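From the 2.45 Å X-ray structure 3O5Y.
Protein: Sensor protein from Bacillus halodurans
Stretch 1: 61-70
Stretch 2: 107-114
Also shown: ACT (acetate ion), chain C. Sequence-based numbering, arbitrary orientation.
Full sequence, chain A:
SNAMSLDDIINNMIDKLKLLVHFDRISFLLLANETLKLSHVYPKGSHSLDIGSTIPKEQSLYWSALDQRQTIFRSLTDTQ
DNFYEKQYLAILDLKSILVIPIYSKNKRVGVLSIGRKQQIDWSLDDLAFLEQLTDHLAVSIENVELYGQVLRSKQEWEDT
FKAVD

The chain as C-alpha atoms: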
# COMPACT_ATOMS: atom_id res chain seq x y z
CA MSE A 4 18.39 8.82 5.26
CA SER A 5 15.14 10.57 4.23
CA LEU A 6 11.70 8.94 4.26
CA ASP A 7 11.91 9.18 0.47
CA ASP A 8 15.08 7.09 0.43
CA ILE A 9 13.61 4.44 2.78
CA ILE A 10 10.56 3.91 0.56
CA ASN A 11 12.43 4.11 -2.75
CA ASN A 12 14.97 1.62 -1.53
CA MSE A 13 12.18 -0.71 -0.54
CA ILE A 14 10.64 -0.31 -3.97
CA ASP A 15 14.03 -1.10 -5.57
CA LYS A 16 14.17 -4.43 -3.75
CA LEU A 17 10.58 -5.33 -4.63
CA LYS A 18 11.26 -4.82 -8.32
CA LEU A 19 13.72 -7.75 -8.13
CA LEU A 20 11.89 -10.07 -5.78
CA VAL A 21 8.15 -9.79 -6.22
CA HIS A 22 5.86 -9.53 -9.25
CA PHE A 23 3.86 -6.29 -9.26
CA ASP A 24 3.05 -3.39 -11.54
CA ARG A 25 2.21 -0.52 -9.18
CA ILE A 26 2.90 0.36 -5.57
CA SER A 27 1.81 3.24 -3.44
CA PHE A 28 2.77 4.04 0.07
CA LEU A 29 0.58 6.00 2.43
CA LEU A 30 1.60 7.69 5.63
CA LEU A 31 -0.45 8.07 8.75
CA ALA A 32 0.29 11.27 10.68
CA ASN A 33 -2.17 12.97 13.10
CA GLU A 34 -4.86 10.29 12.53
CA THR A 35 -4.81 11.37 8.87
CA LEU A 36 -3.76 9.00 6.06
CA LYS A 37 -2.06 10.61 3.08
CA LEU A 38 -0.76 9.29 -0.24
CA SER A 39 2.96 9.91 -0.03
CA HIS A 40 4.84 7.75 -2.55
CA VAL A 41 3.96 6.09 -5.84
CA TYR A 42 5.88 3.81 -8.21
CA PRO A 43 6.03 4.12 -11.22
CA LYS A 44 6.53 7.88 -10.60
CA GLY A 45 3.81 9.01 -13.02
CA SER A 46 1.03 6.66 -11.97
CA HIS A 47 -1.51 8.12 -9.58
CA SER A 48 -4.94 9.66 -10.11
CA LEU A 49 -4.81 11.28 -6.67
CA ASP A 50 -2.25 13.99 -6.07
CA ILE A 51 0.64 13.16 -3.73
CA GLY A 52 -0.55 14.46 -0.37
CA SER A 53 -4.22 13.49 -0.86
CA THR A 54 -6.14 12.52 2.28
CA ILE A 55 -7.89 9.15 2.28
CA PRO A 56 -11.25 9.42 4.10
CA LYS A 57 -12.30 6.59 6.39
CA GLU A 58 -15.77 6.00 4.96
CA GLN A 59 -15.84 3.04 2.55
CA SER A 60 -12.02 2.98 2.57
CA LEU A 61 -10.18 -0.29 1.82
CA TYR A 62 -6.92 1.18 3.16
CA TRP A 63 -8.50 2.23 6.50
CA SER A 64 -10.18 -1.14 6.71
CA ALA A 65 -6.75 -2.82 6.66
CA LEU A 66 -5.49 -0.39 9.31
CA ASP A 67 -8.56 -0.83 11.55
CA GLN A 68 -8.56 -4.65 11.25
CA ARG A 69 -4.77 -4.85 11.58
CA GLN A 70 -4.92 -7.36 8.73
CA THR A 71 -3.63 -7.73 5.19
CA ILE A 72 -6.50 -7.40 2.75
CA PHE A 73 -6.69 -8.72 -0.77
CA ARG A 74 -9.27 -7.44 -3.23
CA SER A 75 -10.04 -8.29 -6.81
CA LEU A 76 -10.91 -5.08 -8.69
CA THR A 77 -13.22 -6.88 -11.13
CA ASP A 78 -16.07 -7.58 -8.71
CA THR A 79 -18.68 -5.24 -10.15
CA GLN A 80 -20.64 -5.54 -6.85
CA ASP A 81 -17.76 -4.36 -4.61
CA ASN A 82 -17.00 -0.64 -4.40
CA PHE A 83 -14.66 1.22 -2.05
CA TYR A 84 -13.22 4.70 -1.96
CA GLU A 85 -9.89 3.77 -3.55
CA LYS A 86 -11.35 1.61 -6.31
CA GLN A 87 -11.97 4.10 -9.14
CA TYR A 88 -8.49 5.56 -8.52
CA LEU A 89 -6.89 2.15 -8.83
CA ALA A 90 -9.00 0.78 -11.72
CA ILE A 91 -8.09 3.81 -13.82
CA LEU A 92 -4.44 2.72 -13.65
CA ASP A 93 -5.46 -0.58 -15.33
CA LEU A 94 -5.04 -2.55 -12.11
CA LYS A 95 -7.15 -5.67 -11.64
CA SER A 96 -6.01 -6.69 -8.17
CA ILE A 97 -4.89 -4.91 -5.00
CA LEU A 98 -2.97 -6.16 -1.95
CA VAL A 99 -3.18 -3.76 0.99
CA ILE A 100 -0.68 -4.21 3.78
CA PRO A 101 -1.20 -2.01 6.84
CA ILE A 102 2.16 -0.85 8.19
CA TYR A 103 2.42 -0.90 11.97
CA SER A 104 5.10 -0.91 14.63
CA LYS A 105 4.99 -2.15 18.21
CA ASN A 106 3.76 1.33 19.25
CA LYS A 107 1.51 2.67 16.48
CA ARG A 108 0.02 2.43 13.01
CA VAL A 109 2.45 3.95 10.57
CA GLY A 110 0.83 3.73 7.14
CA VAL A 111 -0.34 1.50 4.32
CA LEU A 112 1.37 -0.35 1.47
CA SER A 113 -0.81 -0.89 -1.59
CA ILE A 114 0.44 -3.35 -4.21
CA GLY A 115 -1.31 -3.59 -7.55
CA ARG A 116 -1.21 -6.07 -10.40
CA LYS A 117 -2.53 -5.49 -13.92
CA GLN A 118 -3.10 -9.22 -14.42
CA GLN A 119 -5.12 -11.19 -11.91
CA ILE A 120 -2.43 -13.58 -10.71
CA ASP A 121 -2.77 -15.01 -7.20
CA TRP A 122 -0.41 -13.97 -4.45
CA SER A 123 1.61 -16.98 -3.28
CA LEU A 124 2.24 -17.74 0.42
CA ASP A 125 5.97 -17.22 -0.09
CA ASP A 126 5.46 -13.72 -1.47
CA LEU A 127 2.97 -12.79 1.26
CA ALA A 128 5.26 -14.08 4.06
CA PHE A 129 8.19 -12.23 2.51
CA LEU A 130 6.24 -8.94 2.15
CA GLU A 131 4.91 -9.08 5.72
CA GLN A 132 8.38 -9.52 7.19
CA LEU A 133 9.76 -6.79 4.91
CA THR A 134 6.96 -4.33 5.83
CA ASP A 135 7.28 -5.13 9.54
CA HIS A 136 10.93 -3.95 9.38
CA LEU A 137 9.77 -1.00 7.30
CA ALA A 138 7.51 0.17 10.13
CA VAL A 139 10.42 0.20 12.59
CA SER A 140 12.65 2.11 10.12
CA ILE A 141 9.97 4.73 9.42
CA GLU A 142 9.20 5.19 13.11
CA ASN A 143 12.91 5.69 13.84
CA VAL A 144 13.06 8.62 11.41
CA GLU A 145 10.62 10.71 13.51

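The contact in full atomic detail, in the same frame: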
# COMPACT_ATOMS: atom_id res chain seq x y z
N LEU A 61 -10.86 1.01 1.72
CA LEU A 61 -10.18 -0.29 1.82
C LEU A 61 -8.92 -0.14 2.67
O LEU A 61 -8.65 -0.97 3.55
CB LEU A 61 -9.80 -0.82 0.44
CG LEU A 61 -9.78 -2.34 0.17
CD1 LEU A 61 -8.91 -2.67 -1.03
CD2 LEU A 61 -9.30 -3.11 1.33
N TYR A 62 -8.16 0.93 2.43
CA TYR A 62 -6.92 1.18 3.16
C TYR A 62 -7.16 1.33 4.69
O TYR A 62 -6.45 0.73 5.49
CB TYR A 62 -6.16 2.38 2.60
CG TYR A 62 -5.70 2.28 1.14
CD1 TYR A 62 -5.19 3.40 0.47
CD2 TYR A 62 -5.81 1.09 0.43
CE1 TYR A 62 -4.77 3.32 -0.85
CE2 TYR A 62 -5.39 0.99 -0.90
CZ TYR A 62 -4.85 2.11 -1.53
OH TYR A 62 -4.44 2.03 -2.84
N TRP A 63 -8.17 2.10 5.08
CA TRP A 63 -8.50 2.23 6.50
C TRP A 63 -9.02 0.94 7.09
O TRP A 63 -8.83 0.66 8.28
CB TRP A 63 -9.53 3.33 6.73
CG TRP A 63 -8.90 4.65 6.90
CD1 TRP A 63 -8.85 5.65 5.99
CD2 TRP A 63 -8.18 5.11 8.04
NE1 TRP A 63 -8.18 6.73 6.49
CE2 TRP A 63 -7.75 6.43 7.76
CE3 TRP A 63 -7.87 4.55 9.29
CZ2 TRP A 63 -7.03 7.21 8.67
CZ3 TRP A 63 -7.15 5.31 10.20
CH2 TRP A 63 -6.74 6.63 9.88
N SER A 64 -9.67 0.13 6.26
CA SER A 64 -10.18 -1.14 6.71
C SER A 64 -9.03 -2.07 7.12
O SER A 64 -9.12 -2.77 8.13
CB SER A 64 -11.06 -1.75 5.62
OG SER A 64 -11.59 -2.97 6.05
N ALA A 65 -7.94 -2.05 6.35
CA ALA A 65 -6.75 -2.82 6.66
C ALA A 65 -6.10 -2.32 7.95
O ALA A 65 -5.68 -3.11 8.79
CB ALA A 65 -5.76 -2.74 5.51
N LEU A 66 -6.02 -1.00 8.10
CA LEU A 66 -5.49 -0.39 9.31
C LEU A 66 -6.34 -0.70 10.53
O LEU A 66 -5.79 -1.01 11.59
CB LEU A 66 -5.35 1.12 9.15
CG LEU A 66 -4.13 1.69 8.45
CD1 LEU A 66 -4.31 3.18 8.27
CD2 LEU A 66 -2.84 1.41 9.22
N ASP A 67 -7.67 -0.58 10.41
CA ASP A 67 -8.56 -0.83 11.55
C ASP A 67 -8.52 -2.29 11.98
O ASP A 67 -8.45 -2.59 13.17
CB ASP A 67 -10.01 -0.40 11.27
CG ASP A 67 -10.18 1.13 11.14
OD1 ASP A 67 -9.39 1.90 11.74
OD2 ASP A 67 -11.13 1.57 10.44
N GLN A 68 -8.55 -3.20 11.01
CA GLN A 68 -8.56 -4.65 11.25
C GLN A 68 -7.18 -5.18 11.64
O GLN A 68 -7.06 -6.30 12.14
CB GLN A 68 -9.02 -5.42 10.00
CG GLN A 68 -10.51 -5.37 9.65
CD GLN A 68 -10.83 -6.11 8.34
OE1 GLN A 68 -11.50 -5.56 7.45
NE2 GLN A 68 -10.34 -7.35 8.21
N ARG A 69 -6.15 -4.39 11.39
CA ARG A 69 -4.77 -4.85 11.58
C ARG A 69 -4.48 -6.12 10.79
O ARG A 69 -3.78 -7.03 11.26
CB ARG A 69 -4.45 -5.01 13.07
CG ARG A 69 -3.95 -3.72 13.71
CD ARG A 69 -3.84 -3.87 15.22
NE ARG A 69 -2.76 -3.07 15.78
CZ ARG A 69 -2.83 -1.76 16.04
NH1 ARG A 69 -1.77 -1.13 16.56
NH2 ARG A 69 -3.95 -1.07 15.78
N GLN A 70 -5.01 -6.17 9.57
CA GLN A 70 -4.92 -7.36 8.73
C GLN A 70 -4.59 -7.00 7.28
O GLN A 70 -4.96 -5.93 6.79
CB GLN A 70 -6.24 -8.13 8.80
CG GLN A 70 -6.09 -9.62 8.57
CD GLN A 70 -7.43 -10.33 8.36
OE1 GLN A 70 -7.66 -10.98 7.33
NE2 GLN A 70 -8.32 -10.19 9.34
N LYS A 107 2.58 1.98 17.23
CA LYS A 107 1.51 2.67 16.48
C LYS A 107 1.34 2.18 15.04
O LYS A 107 2.19 1.46 14.50
CB LYS A 107 1.77 4.18 16.46
CG LYS A 107 3.03 4.54 15.65
CD LYS A 107 3.27 6.04 15.59
CE LYS A 107 4.56 6.35 14.84
NZ LYS A 107 4.45 7.68 14.19
N ARG A 108 0.22 2.57 14.44
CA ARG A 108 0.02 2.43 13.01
C ARG A 108 0.85 3.50 12.35
O ARG A 108 0.91 4.63 12.82
CB ARG A 108 -1.43 2.67 12.64
CG ARG A 108 -2.39 1.78 13.34
CD ARG A 108 -3.53 2.61 13.80
NE ARG A 108 -4.80 1.98 13.47
CZ ARG A 108 -5.95 2.63 13.38
NH1 ARG A 108 -7.06 1.97 13.05
NH2 ARG A 108 -5.99 3.95 13.60
N VAL A 109 1.47 3.12 11.24
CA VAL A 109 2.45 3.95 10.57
C VAL A 109 1.95 4.35 9.18
O VAL A 109 2.18 5.47 8.73
CB VAL A 109 3.80 3.19 10.49
CG1 VAL A 109 4.70 3.72 9.39
CG2 VAL A 109 4.51 3.26 11.81
N GLY A 110 1.27 3.44 8.50
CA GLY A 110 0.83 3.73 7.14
C GLY A 110 0.25 2.52 6.45
O GLY A 110 -0.17 1.57 7.10
N VAL A 111 0.22 2.58 5.12
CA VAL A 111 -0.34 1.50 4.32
C VAL A 111 0.54 1.28 3.11
O VAL A 111 1.07 2.25 2.53
CB VAL A 111 -1.81 1.79 3.90
CG1 VAL A 111 -2.31 0.84 2.80
CG2 VAL A 111 -2.73 1.70 5.11
N LEU A 112 0.75 0.01 2.75
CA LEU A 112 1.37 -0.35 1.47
C LEU A 112 0.32 -0.99 0.56
O LEU A 112 -0.35 -1.95 0.95
CB LEU A 112 2.55 -1.29 1.68
CG LEU A 112 3.43 -1.57 0.46
CD1 LEU A 112 4.25 -0.34 0.14
CD2 LEU A 112 4.37 -2.72 0.73
N SER A 113 0.20 -0.45 -0.64
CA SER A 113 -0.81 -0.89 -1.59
C SER A 113 -0.12 -1.45 -2.82
O SER A 113 0.59 -0.72 -3.52
CB SER A 113 -1.67 0.31 -1.99
OG SER A 113 -2.75 -0.11 -2.79
N ILE A 114 -0.30 -2.74 -3.10
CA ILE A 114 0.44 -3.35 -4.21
C ILE A 114 -0.54 -3.86 -5.26
O ILE A 114 -1.43 -4.67 -4.95
CB ILE A 114 1.39 -4.48 -3.75
CG1 ILE A 114 2.24 -4.04 -2.56
CG2 ILE A 114 2.29 -4.94 -4.91
CD1 ILE A 114 3.29 -5.02 -2.17
C ACT C . -3.81 5.13 -4.50
O ACT C . -5.06 5.28 -4.29
OXT ACT C . -3.21 4.21 -3.86
CH3 ACT C . -3.11 6.02 -5.47

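What anchors the exposed end of the contact? A salt bridge does: Asp67 OD1 lies 2.7 Å from Arg108 NH1, opposite charges drawn together near the plane of the guanidinium. The hydrogen bond within it is weak, with an N-H...O angle of 123°, although the opposite charges still attract. Although the CA-to-CB bond of Asp67 points away from the strand, its carboxylate comes back within reach of the arginine.

Which polar atoms meet at the buried end? Tyr62 OH and Ser113 OG are 2.7 Å apart, close enough for a hydrogen bond. Tyr62 OH also donates to the acetate, with OXT 2.7 Å from OH and near the plane of the ring; this ion probably came from the crystallisation liquor.

How do the backbones allow these pairings? Helix 61-68 crosses strand 108-114 at 130°, their axes approaching to 8.9 Å. Tyr62 and Leu66, one helical turn apart, both point toward the strand, while Arg108, Val111 and Ser113 point toward the helix; the alternation is regular from Val111 to Ile114 but is broken at Val109 and Gly110. Val109, Leu112 and Ile114 point away.

What fills the space between the polar ends? Val111 packs against both helical side chains: its CG1 lies over one face of the Tyr62 ring, 4.0 Å from Tyr62 CG, and its CG2 is 3.6 Å from Leu66 CG. Leu66 CD2 also comes within 3.4 Å of Gly110 O, a contact with the strand backbone.

What surrounds the Arg108 guanidinium? Leu66 CB covers one face, and Arg108 NH2 approaches the edge of the Trp63 ring, 3.8 Å from CZ3. Arg69, which leaves the helix with positive phi, brings its NH2 to 3.9 Å from Arg108 NE; these like charges should repel, but Asp67 offsets the charge on Arg108.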